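Local coordinates for protein ATP-dependent Clp protease proteolytic subunit (Plasmodium falciparum, PDB 4GM2) that forms an apparently inactive subunit of the apicoplast-localized caseinolytic protease complex and belongs to the peptidase S14 (ClpP) family, at residues L49-L52 and E53-K57; S117-K120 and G121-F124. All coordinates share one frame; numbering follows the deposited sequence.

Following the chain from its N terminus, contact 1 (49-52 with 53-57) comes first, in the last turns of helix 39-55. This helix is the crossover of the beta-alpha-beta unit between strands 30-33 and 61-67, and the contact marks where it ends and the chain turns back towards the sheet. Contact 2 (117-120 with 121-124) opens later, after helix 110-116, and closes the short loop leading into strand 123-125. The two are in series, neither nesting nor crossing. The centres of contacts 1 and 2 lie about 19 Å apart, and they do not touch; contact 1 ends the helix that leads to strand 61-67 and contact 2 leads into strand 123-125, both strands of the one parallel sheet.

Contact 1 (L49-L52 and E53-K57); sequences LLYL and EYESK
The Y54 ring has the carbonyl O of L50 at its edge, near the ring plane. Y51 and E55, one helical turn apart, run alongside each other and point the same way; CG of E55 approaches the Y51 ring obliquely, 4.0 Å from its OH, and ring and carboxylate planes are 30° apart. The first torsion of Y51 (172°) sets CG across from the backbone N, and the ring runs alongside E55, its OH and CZ nearest to CG of E55. Beneath these side chains run the i to i+4 backbone bonds, from N of E53, Y54, E55 and S56 to O of L49, L50, Y51 and L52 in turn. The last, S56 N to L52 O at 3.0 Å, is the straightest, at 167°, although S56 has already left helical geometry. Here R29 also binds O of L52, so this carbonyl at the helix end has a partner beyond the helix. E53 is buried; the hydroxyls of S96 and S97 bind its OE2 and OE1 separately, which would fix the rotation of the carboxylate and probably helps the site to tolerate its charge. The bond from OH of Y54 to Y64 of the second subunit ties this helix end to the neighbouring chain.

Contact 2 (S117-K120 and G121-F124); sequences SGKK and GYRF
One backbone hydrogen bond spans the turn, from N of Y122 to O of K119, at 2.8 Å and 149°. It closes a type II beta turn from K119 to Y122. The third position of the turn is G121, whose positive phi of 104° brings the place of a CB against the carbonyl O of K120, a conformation that calls for glycine.

Aliphatic packing joins K119 to Y122. Their side chains lie side by side and point the same way, with CD of K119 3.5 Å from CD2 of the ring, approaching it obliquely. K119 starts out with CG opposite its backbone N (chi1 -174°), and its extended chain carries CD and CE alongside the CD2 and CE2 side of the tyrosine; the bend at the last torsion then only redirects NZ. The ring also stacks on Y100.

Around R123, CG of K120 sits over one face of the guanidinium, offset toward the rim, 4.1 Å from NH2. CD of R123 passes 3.4 Å from O of G118. The charge of R123 is met elsewhere, by a salt bridge from NE to D199, while NH1 bonds the carbonyl oxygens of S116 and N169. K120 NZ in turn reaches the carbonyl O of K168.

The arrangement is a glycine-containing type II turn joining helix 110-116 to strand 123-125, the strand between 99-103 and 200-201 in the parallel sheet of this ClpP-like fold.

Contact 1 (L49-L52 and E53-K57)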
loop_
_atom_site.group_PDB
_atom_site.type_symbol
_atom_site.label_atom_id
_atom_site.label_comp_id
_atom_site.label_asym_id
_atom_site.label_seq_id
_atom_site.Cartn_x
_atom_site.Cartn_y
_atom_site.Cartn_z
ATOM N N LEU A 49 20.459 15.475 0.329
ATOM C CA LEU A 49 21.534 16.450 0.125
ATOM C C LEU A 49 21.882 16.610 -1.354
ATOM O O LEU A 49 21.930 17.733 -1.869
ATOM C CB LEU A 49 22.776 16.087 0.940
ATOM C CG LEU A 49 22.725 16.470 2.421
ATOM C CD1 LEU A 49 23.878 15.835 3.185
ATOM C CD2 LEU A 49 22.715 17.983 2.613
ATOM N N LEU A 50 22.103 15.487 -2.035
ATOM C CA LEU A 50 22.374 15.508 -3.470
ATOM C C LEU A 50 21.200 16.098 -4.251
ATOM O O LEU A 50 21.396 16.899 -5.163
ATOM C CB LEU A 50 22.705 14.109 -3.991
ATOM C CG LEU A 50 23.983 13.426 -3.508
ATOM C CD1 LEU A 50 23.967 11.991 -3.994
ATOM C CD2 LEU A 50 25.242 14.139 -3.981
ATOM N N TYR A 51 19.981 15.720 -3.875
ATOM C CA TYR A 51 18.799 16.221 -4.569
ATOM C C TYR A 51 18.665 17.732 -4.454
ATOM O O TYR A 51 18.424 18.402 -5.452
ATOM C CB TYR A 51 17.517 15.540 -4.087
ATOM C CG TYR A 51 16.280 16.190 -4.657
ATOM C CD1 TYR A 51 15.851 15.897 -5.948
ATOM C CD2 TYR A 51 15.554 17.120 -3.913
ATOM C CE1 TYR A 51 14.727 16.506 -6.481
ATOM C CE2 TYR A 51 14.432 17.732 -4.437
ATOM C CZ TYR A 51 14.023 17.421 -5.719
ATOM O OH TYR A 51 12.904 18.025 -6.240
ATOM N N LEU A 52 18.818 18.254 -3.236
ATOM C CA LEU A 52 18.675 19.689 -2.982
ATOM C C LEU A 52 19.759 20.502 -3.682
ATOM O O LEU A 52 19.479 21.568 -4.233
ATOM C CB LEU A 52 18.662 19.992 -1.479
ATOM C CG LEU A 52 17.437 19.503 -0.697
ATOM C CD1 LEU A 52 17.665 19.648 0.797
ATOM C CD2 LEU A 52 16.168 20.229 -1.123
ATOM N N GLU A 53 20.988 19.988 -3.655
ATOM C CA GLU A 53 22.112 20.640 -4.314
ATOM C C GLU A 53 21.898 20.749 -5.826
ATOM O O GLU A 53 22.249 21.769 -6.418
ATOM C CB GLU A 53 23.427 19.917 -3.987
ATOM C CG GLU A 53 24.639 20.361 -4.805
ATOM C CD GLU A 53 25.171 21.741 -4.433
ATOM O OE1 GLU A 53 24.710 22.329 -3.444
ATOM O OE2 GLU A 53 26.072 22.245 -5.126
ATOM N N TYR A 54 21.325 19.704 -6.430
ATOM C CA TYR A 54 21.021 19.660 -7.868
ATOM C C TYR A 54 19.854 20.568 -8.243
ATOM O O TYR A 54 19.798 21.109 -9.350
ATOM C CB TYR A 54 20.701 18.227 -8.308
ATOM C CG TYR A 54 21.890 17.440 -8.815
ATOM C CD1 TYR A 54 22.052 17.190 -10.181
ATOM C CD2 TYR A 54 22.860 16.940 -7.931
ATOM C CE1 TYR A 54 23.140 16.464 -10.653
ATOM C CE2 TYR A 54 23.950 16.216 -8.395
ATOM C CZ TYR A 54 24.086 15.981 -9.755
ATOM O OH TYR A 54 25.165 15.267 -10.223
ATOM N N GLU A 55 18.917 20.714 -7.314
ATOM C CA GLU A 55 17.746 21.547 -7.528
ATOM C C GLU A 55 18.133 23.027 -7.482
ATOM O O GLU A 55 17.732 23.794 -8.352
ATOM C CB GLU A 55 16.675 21.222 -6.485
ATOM C CG GLU A 55 15.270 21.105 -7.047
ATOM C CD GLU A 55 14.638 22.452 -7.335
ATOM O OE1 GLU A 55 14.005 22.592 -8.404
ATOM O OE2 GLU A 55 14.773 23.370 -6.493
ATOM N N SER A 56 18.922 23.407 -6.475
ATOM C CA SER A 56 19.387 24.785 -6.289
ATOM C C SER A 56 20.813 24.807 -5.750
ATOM O O SER A 56 21.129 24.142 -4.761
ATOM C CB SER A 56 18.463 25.553 -5.351
ATOM O OG SER A 56 17.151 25.591 -5.868
ATOM N N LYS A 57 21.668 25.598 -6.390
ATOM C CA LYS A 57 23.103 25.442 -6.217
ATOM C C LYS A 57 23.667 26.009 -4.920
ATOM O O LYS A 57 24.218 25.254 -4.122
ATOM C CB LYS A 57 23.870 25.959 -7.433
ATOM C CG LYS A 57 25.111 25.138 -7.745
ATOM C CD LYS A 57 24.773 23.861 -8.498
ATOM C CE LYS A 57 25.976 22.935 -8.586
ATOM N NZ LYS A 57 27.167 23.560 -9.232
#

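Contact 2 (S117-K120 and G121-F124)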
loop_
_atom_site.group_PDB
_atom_site.type_symbol
_atom_site.label_atom_id
_atom_site.label_comp_id
_atom_site.label_asym_id
_atom_site.label_seq_id
_atom_site.Cartn_x
_atom_site.Cartn_y
_atom_site.Cartn_z
ATOM N N SER A 117 29.157 19.492 12.203
ATOM C CA SER A 117 29.700 19.558 10.852
ATOM C C SER A 117 29.024 20.631 9.999
ATOM O O SER A 117 29.424 20.864 8.861
ATOM C CB SER A 117 29.638 18.185 10.181
ATOM O OG SER A 117 30.500 17.265 10.840
ATOM N N GLY A 118 28.013 21.292 10.562
ATOM C CA GLY A 118 27.338 22.400 9.897
ATOM C C GLY A 118 28.280 23.574 9.714
ATOM O O GLY A 118 29.332 23.641 10.362
ATOM N N LYS A 119 27.910 24.494 8.824
ATOM C CA LYS A 119 28.711 25.683 8.550
ATOM C C LYS A 119 29.007 26.439 9.844
ATOM O O LYS A 119 28.104 26.677 10.650
ATOM C CB LYS A 119 27.987 26.593 7.550
ATOM C CG LYS A 119 28.799 27.796 7.090
ATOM C CD LYS A 119 27.917 28.829 6.408
ATOM C CE LYS A 119 28.719 30.014 5.895
ATOM N NZ LYS A 119 29.691 29.631 4.832
ATOM N N LYS A 120 30.272 26.797 10.046
ATOM C CA LYS A 120 30.656 27.559 11.231
ATOM C C LYS A 120 29.928 28.895 11.276
ATOM O O LYS A 120 29.943 29.663 10.309
ATOM C CB LYS A 120 32.170 27.748 11.326
ATOM C CG LYS A 120 32.892 26.519 11.863
ATOM C CD LYS A 120 34.231 26.876 12.497
ATOM C CE LYS A 120 34.947 25.637 13.020
ATOM N NZ LYS A 120 35.400 24.740 11.918
ATOM N N GLY A 121 29.276 29.140 12.408
ATOM C CA GLY A 121 28.445 30.319 12.608
ATOM C C GLY A 121 26.980 29.959 12.513
ATOM O O GLY A 121 26.118 30.701 12.985
ATOM N N TYR A 122 26.705 28.808 11.906
ATOM C CA TYR A 122 25.337 28.386 11.620
ATOM C C TYR A 122 25.009 26.996 12.175
ATOM O O TYR A 122 24.215 26.245 11.594
ATOM C CB TYR A 122 25.071 28.453 10.116
ATOM C CG TYR A 122 25.085 29.854 9.549
ATOM C CD1 TYR A 122 23.909 30.593 9.447
ATOM C CD2 TYR A 122 26.273 30.441 9.107
ATOM C CE1 TYR A 122 23.912 31.875 8.924
ATOM C CE2 TYR A 122 26.286 31.723 8.584
ATOM C CZ TYR A 122 25.102 32.434 8.495
ATOM O OH TYR A 122 25.101 33.710 7.977
ATOM N N ARG A 123 25.623 26.671 13.307
ATOM C CA ARG A 123 25.270 25.477 14.057
ATOM C C ARG A 123 24.480 25.905 15.293
ATOM O O ARG A 123 25.016 26.545 16.203
ATOM C CB ARG A 123 26.522 24.693 14.442
ATOM C CG ARG A 123 27.362 24.257 13.249
ATOM C CD ARG A 123 28.714 23.721 13.689
ATOM N NE ARG A 123 29.538 24.739 14.338
ATOM C CZ ARG A 123 30.709 24.498 14.919
ATOM N NH1 ARG A 123 31.212 23.271 14.938
ATOM N NH2 ARG A 123 31.380 25.489 15.484
ATOM N N PHE A 124 23.199 25.553 15.305
ATOM C CA PHE A 124 22.260 26.037 16.310
ATOM C C PHE A 124 21.771 24.920 17.218
ATOM O O PHE A 124 21.832 23.743 16.863
ATOM C CB PHE A 124 21.057 26.705 15.632
ATOM C CG PHE A 124 21.432 27.756 14.623
ATOM C CD1 PHE A 124 21.760 29.045 15.030
ATOM C CD2 PHE A 124 21.462 27.455 13.268
ATOM C CE1 PHE A 124 22.109 30.013 14.103
ATOM C CE2 PHE A 124 21.806 28.419 12.338
ATOM C CZ PHE A 124 22.132 29.699 12.755
#